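Local coordinates for ketosynthase (Streptomyces sp. MSC090213JE08, PDB 6KXD), which probably serves as the chain length factor, the partner of the condensing ketosynthase, in the type II polyketide synthase that makes ishigamide, at residues 178-183 and 202-207; 251-256 and 278-283; 255-260 and 365-370; 291-296 and 357-362. All blocks are in the same frame, centred on the assembly; numbering follows the deposited sequence.

Interaction 1 (178-183 and 202-207); sequences RVSGLL and VGSAEE. With EDO (1,2-ethanediol), chain D.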
loop_
_atom_site.group_PDB
_atom_site.type_symbol
_atom_site.label_atom_id
_atom_site.label_comp_id
_atom_site.label_asym_id
_atom_site.label_seq_id
_atom_site.Cartn_x
_atom_site.Cartn_y
_atom_site.Cartn_z
ATOM N N ARG B 178 -5.155 5.257 10.668
ATOM C CA ARG B 178 -6.452 4.924 11.209
ATOM C C ARG B 178 -7.519 4.635 10.140
ATOM O O ARG B 178 -8.490 3.942 10.440
ATOM C CB ARG B 178 -6.966 6.066 12.070
ATOM C CG ARG B 178 -6.044 6.392 13.212
ATOM C CD ARG B 178 -6.858 6.913 14.378
ATOM N NE ARG B 178 -5.933 7.492 15.317
ATOM C CZ ARG B 178 -5.367 8.691 15.165
ATOM N NH1 ARG B 178 -5.770 9.516 14.199
ATOM N NH2 ARG B 178 -4.417 9.071 16.006
ATOM N N VAL B 179 -7.362 5.158 8.921
ATOM C CA VAL B 179 -8.380 4.943 7.901
ATOM C C VAL B 179 -8.050 3.671 7.116
ATOM O O VAL B 179 -8.826 3.315 6.224
ATOM C CB VAL B 179 -8.554 6.111 6.947
ATOM C CG1 VAL B 179 -9.007 7.328 7.721
ATOM C CG2 VAL B 179 -7.306 6.362 6.110
ATOM N N SER B 180 -6.890 3.051 7.391
ATOM C CA SER B 180 -6.355 2.036 6.478
ATOM C C SER B 180 -7.311 0.826 6.396
ATOM O O SER B 180 -7.367 0.164 5.353
ATOM C CB SER B 180 -4.942 1.569 6.858
ATOM O OG SER B 180 -5.021 0.896 8.105
ATOM N N GLY B 181 -7.963 0.468 7.494
ATOM C CA GLY B 181 -8.946 -0.662 7.458
ATOM C C GLY B 181 -10.086 -0.385 6.498
ATOM O O GLY B 181 -10.572 -1.280 5.812
ATOM N N LEU B 182 -10.507 0.877 6.402
ATOM C CA LEU B 182 -11.559 1.245 5.478
ATOM C C LEU B 182 -11.054 1.344 4.037
ATOM O O LEU B 182 -11.781 1.006 3.156
ATOM C CB LEU B 182 -12.241 2.539 5.942
ATOM C CG LEU B 182 -12.853 2.441 7.332
ATOM C CD1 LEU B 182 -13.572 3.737 7.750
ATOM C CD2 LEU B 182 -13.852 1.303 7.370
ATOM N N LEU B 183 -9.834 1.842 3.814
ATOM C CA LEU B 183 -9.227 1.834 2.506
ATOM C C LEU B 183 -9.107 0.382 2.052
ATOM O O LEU B 183 -9.364 0.080 0.907
ATOM C CB LEU B 183 -7.858 2.484 2.599
ATOM C CG LEU B 183 -7.849 3.970 2.953
ATOM C CD1 LEU B 183 -6.423 4.441 2.997
ATOM C CD2 LEU B 183 -8.639 4.789 1.942
ATOM N N VAL B 202 -9.759 -9.093 4.886
ATOM C CA VAL B 202 -9.587 -7.650 4.847
ATOM C C VAL B 202 -9.338 -7.248 6.280
ATOM O O VAL B 202 -10.125 -7.621 7.189
ATOM C CB VAL B 202 -10.848 -6.897 4.401
ATOM C CG1 VAL B 202 -10.619 -5.378 4.362
ATOM C CG2 VAL B 202 -11.362 -7.395 3.078
ATOM N N GLY B 203 -8.370 -6.361 6.497
ATOM C CA GLY B 203 -8.301 -5.878 7.844
ATOM C C GLY B 203 -7.148 -4.948 7.995
ATOM O O GLY B 203 -6.650 -4.444 6.979
ATOM N N SER B 204 -6.757 -4.722 9.239
ATOM C CA SER B 204 -5.676 -3.798 9.424
ATOM C C SER B 204 -5.006 -4.130 10.737
ATOM O O SER B 204 -5.606 -4.828 11.584
ATOM C CB SER B 204 -6.233 -2.397 9.292
ATOM O OG SER B 204 -7.155 -2.096 10.335
ATOM N N ALA B 205 -3.772 -3.610 10.952
ATOM C CA ALA B 205 -2.993 -4.070 12.081
ATOM C C ALA B 205 -1.990 -3.008 12.496
ATOM O O ALA B 205 -1.441 -2.355 11.630
ATOM C CB ALA B 205 -2.272 -5.341 11.744
ATOM N N GLU B 206 -1.715 -2.965 13.800
ATOM C CA GLU B 206 -0.704 -2.079 14.307
ATOM C C GLU B 206 -0.022 -2.752 15.482
ATOM O O GLU B 206 -0.679 -3.260 16.355
ATOM C CB GLU B 206 -1.383 -0.808 14.810
ATOM C CG GLU B 206 -0.434 0.325 15.180
ATOM C CD GLU B 206 0.105 1.159 14.025
ATOM O OE1 GLU B 206 -0.666 1.490 13.094
ATOM O OE2 GLU B 206 1.330 1.416 14.016
ATOM N N GLU B 207 1.301 -2.815 15.458
ATOM C CA GLU B 207 2.006 -3.368 16.578
ATOM C C GLU B 207 2.326 -2.236 17.562
ATOM O O GLU B 207 2.497 -1.090 17.184
ATOM C CB GLU B 207 3.298 -4.054 16.147
ATOM C CG GLU B 207 4.360 -3.056 15.722
ATOM C CD GLU B 207 5.681 -3.626 15.242
ATOM O OE1 GLU B 207 5.781 -4.879 15.078
ATOM O OE2 GLU B 207 6.568 -2.818 14.956
HETATM C C1 EDO D . -5.246 14.149 13.451
HETATM O O1 EDO D . -5.466 12.843 14.042
HETATM C C2 EDO D . -4.267 15.111 14.137
HETATM O O2 EDO D . -4.974 16.348 14.163
#

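Interaction 2 (251-256 and 278-283); sequences AVLSVE and RRAGVD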
loop_
_atom_site.group_PDB
_atom_site.type_symbol
_atom_site.label_atom_id
_atom_site.label_comp_id
_atom_site.label_asym_id
_atom_site.label_seq_id
_atom_site.Cartn_x
_atom_site.Cartn_y
_atom_site.Cartn_z
ATOM N N ALA B 251 -23.623 -6.272 5.802
ATOM C CA ALA B 251 -23.437 -5.899 4.415
ATOM C C ALA B 251 -22.730 -4.556 4.412
ATOM O O ALA B 251 -23.079 -3.707 5.197
ATOM C CB ALA B 251 -24.729 -5.795 3.676
ATOM N N VAL B 252 -21.697 -4.448 3.568
ATOM C CA VAL B 252 -21.004 -3.201 3.372
ATOM C C VAL B 252 -21.738 -2.410 2.287
ATOM O O VAL B 252 -21.643 -2.716 1.110
ATOM C CB VAL B 252 -19.525 -3.413 2.998
ATOM C CG1 VAL B 252 -18.849 -2.076 2.803
ATOM C CG2 VAL B 252 -18.775 -4.258 4.018
ATOM N N LEU B 253 -22.513 -1.405 2.718
ATOM C CA LEU B 253 -23.343 -0.624 1.842
ATOM C C LEU B 253 -22.540 0.476 1.146
ATOM O O LEU B 253 -22.827 0.858 0.034
ATOM C CB LEU B 253 -24.474 -0.023 2.680
ATOM C CG LEU B 253 -25.408 -1.024 3.340
ATOM C CD1 LEU B 253 -26.666 -0.303 3.773
ATOM C CD2 LEU B 253 -25.758 -2.170 2.411
ATOM N N SER B 254 -21.605 1.093 1.854
ATOM C CA SER B 254 -20.799 2.106 1.249
ATOM C C SER B 254 -19.542 2.326 2.099
ATOM O O SER B 254 -19.513 2.078 3.296
ATOM C CB SER B 254 -21.535 3.396 1.126
ATOM O OG SER B 254 -21.807 3.868 2.418
ATOM N N VAL B 255 -18.509 2.750 1.400
ATOM C CA VAL B 255 -17.283 3.237 2.003
ATOM C C VAL B 255 -16.896 4.474 1.219
ATOM O O VAL B 255 -16.753 4.448 -0.007
ATOM C CB VAL B 255 -16.154 2.196 1.963
ATOM C CG1 VAL B 255 -14.864 2.776 2.518
ATOM C CG2 VAL B 255 -16.535 0.936 2.680
ATOM N N GLU B 256 -16.786 5.582 1.942
ATOM C CA GLU B 256 -16.484 6.811 1.343
ATOM C C GLU B 256 -15.283 7.400 2.082
ATOM O O GLU B 256 -15.053 7.129 3.270
ATOM C CB GLU B 256 -17.693 7.760 1.386
ATOM C CG GLU B 256 -18.830 7.341 0.467
ATOM C CD GLU B 256 -18.511 7.316 -1.030
ATOM O OE1 GLU B 256 -18.897 6.335 -1.700
ATOM O OE2 GLU B 256 -17.895 8.284 -1.509
ATOM N N ARG B 278 -25.833 8.715 1.962
ATOM C CA ARG B 278 -26.529 8.855 0.668
ATOM C C ARG B 278 -26.268 7.610 -0.191
ATOM O O ARG B 278 -27.212 6.934 -0.670
ATOM C CB ARG B 278 -26.101 10.155 -0.024
ATOM C CG ARG B 278 -26.562 10.272 -1.472
ATOM C CD ARG B 278 -26.565 11.695 -2.009
ATOM N NE ARG B 278 -25.484 12.517 -1.466
ATOM C CZ ARG B 278 -24.321 12.757 -2.072
ATOM N NH1 ARG B 278 -24.036 12.182 -3.231
ATOM N NH2 ARG B 278 -23.448 13.577 -1.511
ATOM N N ARG B 279 -24.996 7.249 -0.355
ATOM C CA ARG B 279 -24.625 6.156 -1.265
ATOM C C ARG B 279 -25.155 4.807 -0.769
ATOM O O ARG B 279 -25.426 3.922 -1.545
ATOM C CB ARG B 279 -23.115 6.147 -1.508
ATOM C CG ARG B 279 -22.651 7.295 -2.403
ATOM C CD ARG B 279 -21.393 6.986 -3.194
ATOM N NE ARG B 279 -21.626 6.680 -4.604
ATOM C CZ ARG B 279 -20.745 6.073 -5.404
ATOM N NH1 ARG B 279 -19.636 5.558 -4.903
ATOM N NH2 ARG B 279 -20.970 5.989 -6.705
ATOM N N ALA B 280 -25.287 4.650 0.540
ATOM C CA ALA B 280 -25.881 3.483 1.121
ATOM C C ALA B 280 -27.411 3.489 0.947
ATOM O O ALA B 280 -28.061 2.464 1.188
ATOM C CB ALA B 280 -25.511 3.437 2.576
ATOM N N GLY B 281 -27.976 4.648 0.614
ATOM C CA GLY B 281 -29.428 4.850 0.484
ATOM C C GLY B 281 -30.117 4.855 1.835
ATOM O O GLY B 281 -31.255 4.399 1.972
ATOM N N VAL B 282 -29.441 5.370 2.856
ATOM C CA VAL B 282 -30.056 5.424 4.139
ATOM C C VAL B 282 -29.969 6.840 4.675
ATOM O O VAL B 282 -29.142 7.636 4.286
ATOM C CB VAL B 282 -29.499 4.396 5.138
ATOM C CG1 VAL B 282 -29.570 2.993 4.558
ATOM C CG2 VAL B 282 -28.098 4.735 5.593
ATOM N N ASP B 283 -30.920 7.114 5.558
ATOM C CA ASP B 283 -31.033 8.364 6.255
ATOM C C ASP B 283 -30.186 8.280 7.521
ATOM O O ASP B 283 -30.064 7.204 8.118
ATOM C CB ASP B 283 -32.503 8.640 6.578
ATOM C CG ASP B 283 -32.728 10.082 6.969
ATOM O OD1 ASP B 283 -32.844 10.914 6.040
ATOM O OD2 ASP B 283 -32.707 10.370 8.201
#

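Interaction 3 (255-260 and 365-370); sequences VETRVD and AVAVAV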
loop_
_atom_site.group_PDB
_atom_site.type_symbol
_atom_site.label_atom_id
_atom_site.label_comp_id
_atom_site.label_asym_id
_atom_site.label_seq_id
_atom_site.Cartn_x
_atom_site.Cartn_y
_atom_site.Cartn_z
ATOM N N VAL B 255 -18.509 2.750 1.400
ATOM C CA VAL B 255 -17.283 3.237 2.003
ATOM C C VAL B 255 -16.896 4.474 1.219
ATOM O O VAL B 255 -16.753 4.448 -0.007
ATOM C CB VAL B 255 -16.154 2.196 1.963
ATOM C CG1 VAL B 255 -14.864 2.776 2.518
ATOM C CG2 VAL B 255 -16.535 0.936 2.680
ATOM N N GLU B 256 -16.786 5.582 1.942
ATOM C CA GLU B 256 -16.484 6.811 1.343
ATOM C C GLU B 256 -15.283 7.400 2.082
ATOM O O GLU B 256 -15.053 7.129 3.270
ATOM C CB GLU B 256 -17.693 7.760 1.386
ATOM C CG GLU B 256 -18.830 7.341 0.467
ATOM C CD GLU B 256 -18.511 7.316 -1.030
ATOM O OE1 GLU B 256 -18.897 6.335 -1.700
ATOM O OE2 GLU B 256 -17.895 8.284 -1.509
ATOM N N THR B 257 -14.543 8.199 1.328
ATOM C CA THR B 257 -13.334 8.791 1.815
ATOM C C THR B 257 -13.221 10.211 1.302
ATOM O O THR B 257 -13.756 10.569 0.249
ATOM C CB THR B 257 -12.082 8.051 1.328
ATOM O OG1 THR B 257 -12.145 8.106 -0.091
ATOM C CG2 THR B 257 -11.977 6.603 1.747
ATOM N N ARG B 258 -12.472 10.992 2.073
ATOM C CA ARG B 258 -12.150 12.330 1.718
ATOM C C ARG B 258 -10.766 12.654 2.272
ATOM O O ARG B 258 -10.270 11.950 3.148
ATOM C CB ARG B 258 -13.181 13.275 2.330
ATOM C CG ARG B 258 -14.499 13.299 1.578
ATOM C CD ARG B 258 -15.356 14.376 2.192
ATOM N NE ARG B 258 -14.853 15.722 2.057
ATOM C CZ ARG B 258 -15.192 16.549 1.073
ATOM N NH1 ARG B 258 -15.751 16.070 -0.021
ATOM N NH2 ARG B 258 -14.968 17.847 1.194
ATOM N N VAL B 259 -10.166 13.714 1.741
ATOM C CA VAL B 259 -9.008 14.242 2.336
ATOM C C VAL B 259 -9.364 15.615 2.885
ATOM O O VAL B 259 -9.999 16.398 2.184
ATOM C CB VAL B 259 -7.811 14.285 1.371
ATOM C CG1 VAL B 259 -6.597 14.968 2.020
ATOM C CG2 VAL B 259 -7.453 12.904 0.846
ATOM N N ASP B 260 -8.955 15.848 4.126
ATOM C CA ASP B 260 -9.243 17.062 4.859
ATOM C C ASP B 260 -8.205 18.127 4.480
ATOM O O ASP B 260 -7.383 18.489 5.299
ATOM C CB ASP B 260 -9.220 16.807 6.360
ATOM C CG ASP B 260 -9.463 18.046 7.214
ATOM O OD1 ASP B 260 -9.993 19.060 6.671
ATOM O OD2 ASP B 260 -9.113 18.002 8.401
ATOM N N ALA B 365 -6.528 12.090 5.901
ATOM C CA ALA B 365 -7.571 11.233 5.357
ATOM C C ALA B 365 -8.750 11.114 6.324
ATOM O O ALA B 365 -8.590 11.084 7.542
ATOM C CB ALA B 365 -7.003 9.887 5.043
ATOM N N VAL B 366 -9.954 11.040 5.750
ATOM C CA VAL B 366 -11.141 10.721 6.442
ATOM C C VAL B 366 -11.842 9.581 5.689
ATOM O O VAL B 366 -11.814 9.501 4.467
ATOM C CB VAL B 366 -12.036 11.972 6.554
ATOM C CG1 VAL B 366 -13.375 11.625 7.167
ATOM C CG2 VAL B 366 -11.317 13.071 7.356
ATOM N N ALA B 367 -12.392 8.637 6.435
ATOM C CA ALA B 367 -13.162 7.565 5.793
ATOM C C ALA B 367 -14.350 7.181 6.681
ATOM O O ALA B 367 -14.303 7.218 7.933
ATOM C CB ALA B 367 -12.260 6.404 5.499
ATOM N N VAL B 368 -15.432 6.773 5.996
ATOM C CA VAL B 368 -16.614 6.383 6.622
ATOM C C VAL B 368 -17.127 5.133 5.926
ATOM O O VAL B 368 -17.092 5.082 4.715
ATOM C CB VAL B 368 -17.668 7.500 6.578
ATOM C CG1 VAL B 368 -19.003 6.999 7.099
ATOM C CG2 VAL B 368 -17.222 8.727 7.346
ATOM N N ALA B 369 -17.572 4.158 6.723
ATOM C CA ALA B 369 -18.268 3.021 6.169
ATOM C C ALA B 369 -19.658 2.927 6.785
ATOM O O ALA B 369 -19.831 3.053 8.008
ATOM C CB ALA B 369 -17.510 1.729 6.355
ATOM N N VAL B 370 -20.616 2.551 5.930
ATOM C CA VAL B 370 -22.002 2.284 6.360
ATOM C C VAL B 370 -22.294 0.798 6.150
ATOM O O VAL B 370 -22.044 0.252 5.068
ATOM C CB VAL B 370 -22.984 3.182 5.597
ATOM C CG1 VAL B 370 -24.429 2.899 5.966
ATOM C CG2 VAL B 370 -22.666 4.638 5.833
#

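Interaction 4 (291-296 and 357-362); sequences VPCAAP and VCAVDR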
loop_
_atom_site.group_PDB
_atom_site.type_symbol
_atom_site.label_atom_id
_atom_site.label_comp_id
_atom_site.label_asym_id
_atom_site.label_seq_id
_atom_site.Cartn_x
_atom_site.Cartn_y
_atom_site.Cartn_z
ATOM N N VAL B 291 -19.598 4.503 15.332
ATOM C CA VAL B 291 -18.361 4.228 16.014
ATOM C C VAL B 291 -17.273 5.071 15.380
ATOM O O VAL B 291 -16.749 4.746 14.330
ATOM C CB VAL B 291 -18.000 2.737 15.999
ATOM C CG1 VAL B 291 -16.757 2.525 16.812
ATOM C CG2 VAL B 291 -19.140 1.872 16.537
ATOM N N PRO B 292 -16.957 6.217 16.024
ATOM C CA PRO B 292 -15.852 7.075 15.621
ATOM C C PRO B 292 -14.543 6.431 16.063
ATOM O O PRO B 292 -14.577 5.591 16.936
ATOM C CB PRO B 292 -16.097 8.399 16.376
ATOM C CG PRO B 292 -17.084 8.074 17.455
ATOM C CD PRO B 292 -17.715 6.729 17.162
ATOM N N CYS B 293 -13.409 6.884 15.523
ATOM C CA CYS B 293 -12.147 6.267 15.891
ATOM C C CYS B 293 -11.644 6.800 17.238
ATOM O O CYS B 293 -10.764 6.226 17.839
ATOM C CB CYS B 293 -11.082 6.455 14.819
ATOM S SG CYS B 293 -10.600 8.181 14.556
ATOM N N ALA B 294 -12.148 7.953 17.641
ATOM C CA ALA B 294 -11.813 8.539 18.963
ATOM C C ALA B 294 -10.304 8.869 19.052
ATOM O O ALA B 294 -9.718 8.758 20.118
ATOM C CB ALA B 294 -12.236 7.581 20.037
ATOM N N ALA B 295 -9.683 9.227 17.916
ATOM C CA ALA B 295 -8.279 9.644 17.866
ATOM C C ALA B 295 -8.089 10.720 18.926
ATOM O O ALA B 295 -8.936 11.595 19.023
ATOM C CB ALA B 295 -7.929 10.196 16.523
ATOM N N PRO B 296 -6.995 10.699 19.722
ATOM C CA PRO B 296 -6.797 11.661 20.817
ATOM C C PRO B 296 -6.170 12.959 20.281
ATOM O O PRO B 296 -5.097 13.365 20.711
ATOM C CB PRO B 296 -5.894 10.845 21.758
ATOM C CG PRO B 296 -4.998 10.116 20.793
ATOM C CD PRO B 296 -5.907 9.708 19.646
ATOM N N VAL B 357 -19.163 3.591 10.686
ATOM C CA VAL B 357 -17.841 3.668 11.318
ATOM C C VAL B 357 -17.079 4.788 10.611
ATOM O O VAL B 357 -17.214 4.969 9.448
ATOM C CB VAL B 357 -17.081 2.332 11.281
ATOM C CG1 VAL B 357 -17.896 1.240 11.924
ATOM C CG2 VAL B 357 -16.639 1.934 9.899
ATOM N N CYS B 358 -16.354 5.589 11.375
ATOM C CA CYS B 358 -15.728 6.738 10.839
ATOM C C CYS B 358 -14.306 6.753 11.413
ATOM O O CYS B 358 -14.104 6.422 12.601
ATOM C CB CYS B 358 -16.477 8.005 11.286
ATOM S SG CYS B 358 -15.646 9.466 10.627
ATOM N N ALA B 359 -13.334 7.152 10.601
ATOM C CA ALA B 359 -11.991 7.362 11.117
ATOM C C ALA B 359 -11.360 8.563 10.432
ATOM O O ALA B 359 -11.714 8.895 9.320
ATOM C CB ALA B 359 -11.131 6.156 10.916
ATOM N N VAL B 360 -10.429 9.170 11.180
ATOM C CA VAL B 360 -9.592 10.282 10.738
ATOM C C VAL B 360 -8.148 9.952 11.081
ATOM O O VAL B 360 -7.858 9.342 12.053
ATOM C CB VAL B 360 -10.028 11.608 11.389
ATOM C CG1 VAL B 360 -11.454 11.888 10.994
ATOM C CG2 VAL B 360 -9.893 11.593 12.913
ATOM N N ASP B 361 -7.269 10.371 10.195
ATOM C CA ASP B 361 -5.909 10.052 10.323
ATOM C C ASP B 361 -5.137 11.365 10.312
ATOM O O ASP B 361 -5.559 12.367 9.694
ATOM C CB ASP B 361 -5.518 9.080 9.225
ATOM C CG ASP B 361 -4.086 8.610 9.376
ATOM O OD1 ASP B 361 -3.832 7.888 10.360
ATOM O OD2 ASP B 361 -3.245 9.005 8.532
ATOM N N ARG B 362 -3.990 11.367 10.992
ATOM C CA ARG B 362 -3.166 12.564 11.053
ATOM C C ARG B 362 -2.834 13.051 9.646
ATOM O O ARG B 362 -2.845 14.214 9.397
ATOM C CB ARG B 362 -1.855 12.328 11.807
ATOM C CG ARG B 362 -0.842 13.444 11.579
ATOM C CD ARG B 362 0.014 13.776 12.779
ATOM N NE ARG B 362 0.125 12.668 13.709
ATOM C CZ ARG B 362 0.847 11.583 13.504
ATOM N NH1 ARG B 362 1.349 11.324 12.307
ATOM N NH2 ARG B 362 1.076 10.770 14.517
#

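Interaction 1 (178-183 and 202-207)
Ser204 lays its hydroxymethyl group against the backbone of Gly181, with Ser204 CB and Ser204 OG each 3.7 Å from Gly181 CA. The approach is close because Gly181 has no side chain to hold the strand off: the CA atoms of Gly181 and Ser204 are 4.9 Å apart. A CB on residue 181 would stand about 3.0 Å from Ser204 OG, too near for comfort, which is why glycine suits the place. One residue earlier, Ser180 OG rests 3.7 Å from Ser204 CB. The two serines do not bond to each other. Ser204 OG sits between its backbone N and carbonyl carbon (chi1 65°), where it is held by Ala330 O and Ser334 OG, while Ser180 OG turns back to Gly177 O, so both buried hydroxyls have partners.

In this thiolase-type fold, helix 180-193 packs here on strand 199-206. In active ketosynthases the entry to the corresponding helix carries the nucleophilic cysteine; residues 178-181 are Arg-Val-Ser-Gly, with no cysteine, consistent with a chain length factor rather than a condensing subunit.

Further along the strand, Val202 CG1 lies 4.3 Å from Gly181 O, a loose van der Waals contact of a methyl with the helix backbone. Arg178 leads away from the strand. Its NH2 makes a salt bridge with Asp327 and its NH1 bonds to Val360 O, so the buried charge is met within the protein. Arg178 NH1 also gives a weak bond to O1 of an ethanediol (3.3 Å, 151° at the hydrogen), which lies at the guanidinium edge, near its plane. The diol, probably from the crystallisation liquor, is bonded as well to Thr297 OG1.

Interaction 2 (251-256 and 278-283)
Glu256 and Arg279 meet across the end of helix 265-280 in a long, weak salt bridge, with Arg279 NH1 3.4 Å from Glu256 OE1. The hydrogen bond is fairly straight, 166° at the hydrogen, and OE1 comes in the plane of the guanidinium at its edge, although the two side chains cross at about a right angle and their flat groups stand 89° apart. The Glu256 chain bends at chi2 (-63°), which brings CD round to Arg279, and Glu256 OE1 also lies against Arg279 CD (3.0 Å).

Ser254 is satisfied differently: its OG bonds to Ala276 O, one turn back in the helix, and besides packs 3.7 Å from Ala280 CB. That methyl is also pressed by Leu253 CB at 3.6 Å; alanine is small enough to let the helix settle on the strand. Leu253 CD1 reaches on to Val282 CG1 at 4.5 Å. Two neighbouring residues, Leu253 and Ser254, can both face this way because they form a classic beta bulge opposite Val370. The helix closes with a Schellman motif at Gly281, whose positive phi suits glycine; Gly281 N bonds to Arg278 O at 2.7 Å.

An alanine in place of Glu256 would probably leave the Arg279 guanidinium without this counter-charge and freer to turn. Both side chains also pack on the partner ketosynthase chain, Glu256 on its Gln104 and Arg279 on its Glu188. The chemistry implies that apolar methyl packing and the Ser254 bond to Ala276 O fasten helix to strand, with the weak ion pair probably adding little beyond a modest electrostatic pull.

Interaction 3 (255-260 and 365-370)
Glu256 and Val368 form one of two hydrogen-bonded pairs that join strands 250-259 and 365-373 as antiparallel neighbours, part of the layered alpha-beta construction of the thiolase fold. Glu256 N donates to Val368 O and Val368 N returns a bond to Glu256 O, both 2.8 Å and both nearly along the C=O axis. Arg258 and Val366 repeat the exchange, but here the donors are tilted from the carbonyl planes, by 31° for Arg258 N.

At the non-hydrogen-bonded pairs, CA-H groups also approach carbonyl oxygens: Thr257 CA lies 3.1 Å from Val366 O, and Val255 CA 3.3 Å from Val368 O.

Apolar contacts follow the two faces. Val255, Thr257 and Val259 share one with Ala365, Ala367 and Ala369, whose small methyls leave room for helix 180-193, with Leu182 lying on Ala367 and Ala369. Val366 and Val368 are on the other face, where Ala276 of helix 265-280 meets Val368. Strand 250-259 also meets the other subunit: Thr257 packs on Glu162 of the partner ketosynthase chain.

Thr257 CG2 is anti to its carbonyl carbon, and touches Ala367 CB at 3.8 Å; Val255 CG2, placed likewise, meets Ala369 CB at 3.9 Å.

Interaction 4 (291-296 and 357-362)
Cys293 SG lies over strand 354-360 and accepts a hydrogen bond from Val360 N (3.5 Å, 165° at the hydrogen). The site lies where strand 287-291, paired in parallel with strand 354-360 in this thiolase-type fold, runs out into a loop. SG lies between the backbone N and carbonyl carbon of its own residue (chi1 65°), and from there also takes a weak bond from Ala295 N, so one sulfur serves the strand and its own loop. Its methylene packs beside Ala359, Cys293 CB to Ala359 CB being 3.9 Å. An alanine in place of Cys293 would probably leave Val360 N-H and Ala295 N-H without this acceptor and the loop less firmly tied to the strand.

One step back, the regular pairing persists: Cys358 N donates to Val291 O at 3.1 Å, and Val291 CB meets Val357 CG1 at 4.3 Å. Valines suit this buried pair, whose side chains share a face under helix 332-344. Beyond Cys293, Ala295 CB is small enough to lie 4.3 Å from Val360 CG2.

In the second shell, Glu303 OE2 takes the Cys293 N-H, and Gln336 NE2 bonds to both Val291 O and Cys358 O.

Overall arrangement
Interactions 2, 3 and 4 follow neighbouring strands: interactions 2 and 3 share Val255 and Glu256, with centres 12 Å apart, and interaction 4, 10 Å from interaction 3, continues to the next strand through Val357 N, 2.8 Å from Ala369 O. Interactions 2 and 4 do not touch, their nearest atoms being about 7 Å apart. Interaction 1 lies deepest, 4 Å from the centre of the chain, and its helix packs on this sheet: Leu182 CD1 is 3.6 Å from Ala367 O. Arg178 links it to interaction 4, with Arg178 N 3.0 Å from Asp361 OD1. The ethanediol bound by Arg178 also lies about 4 Å from the Ala295 side chain, so the diol touches residues of both interactions 1 and 4.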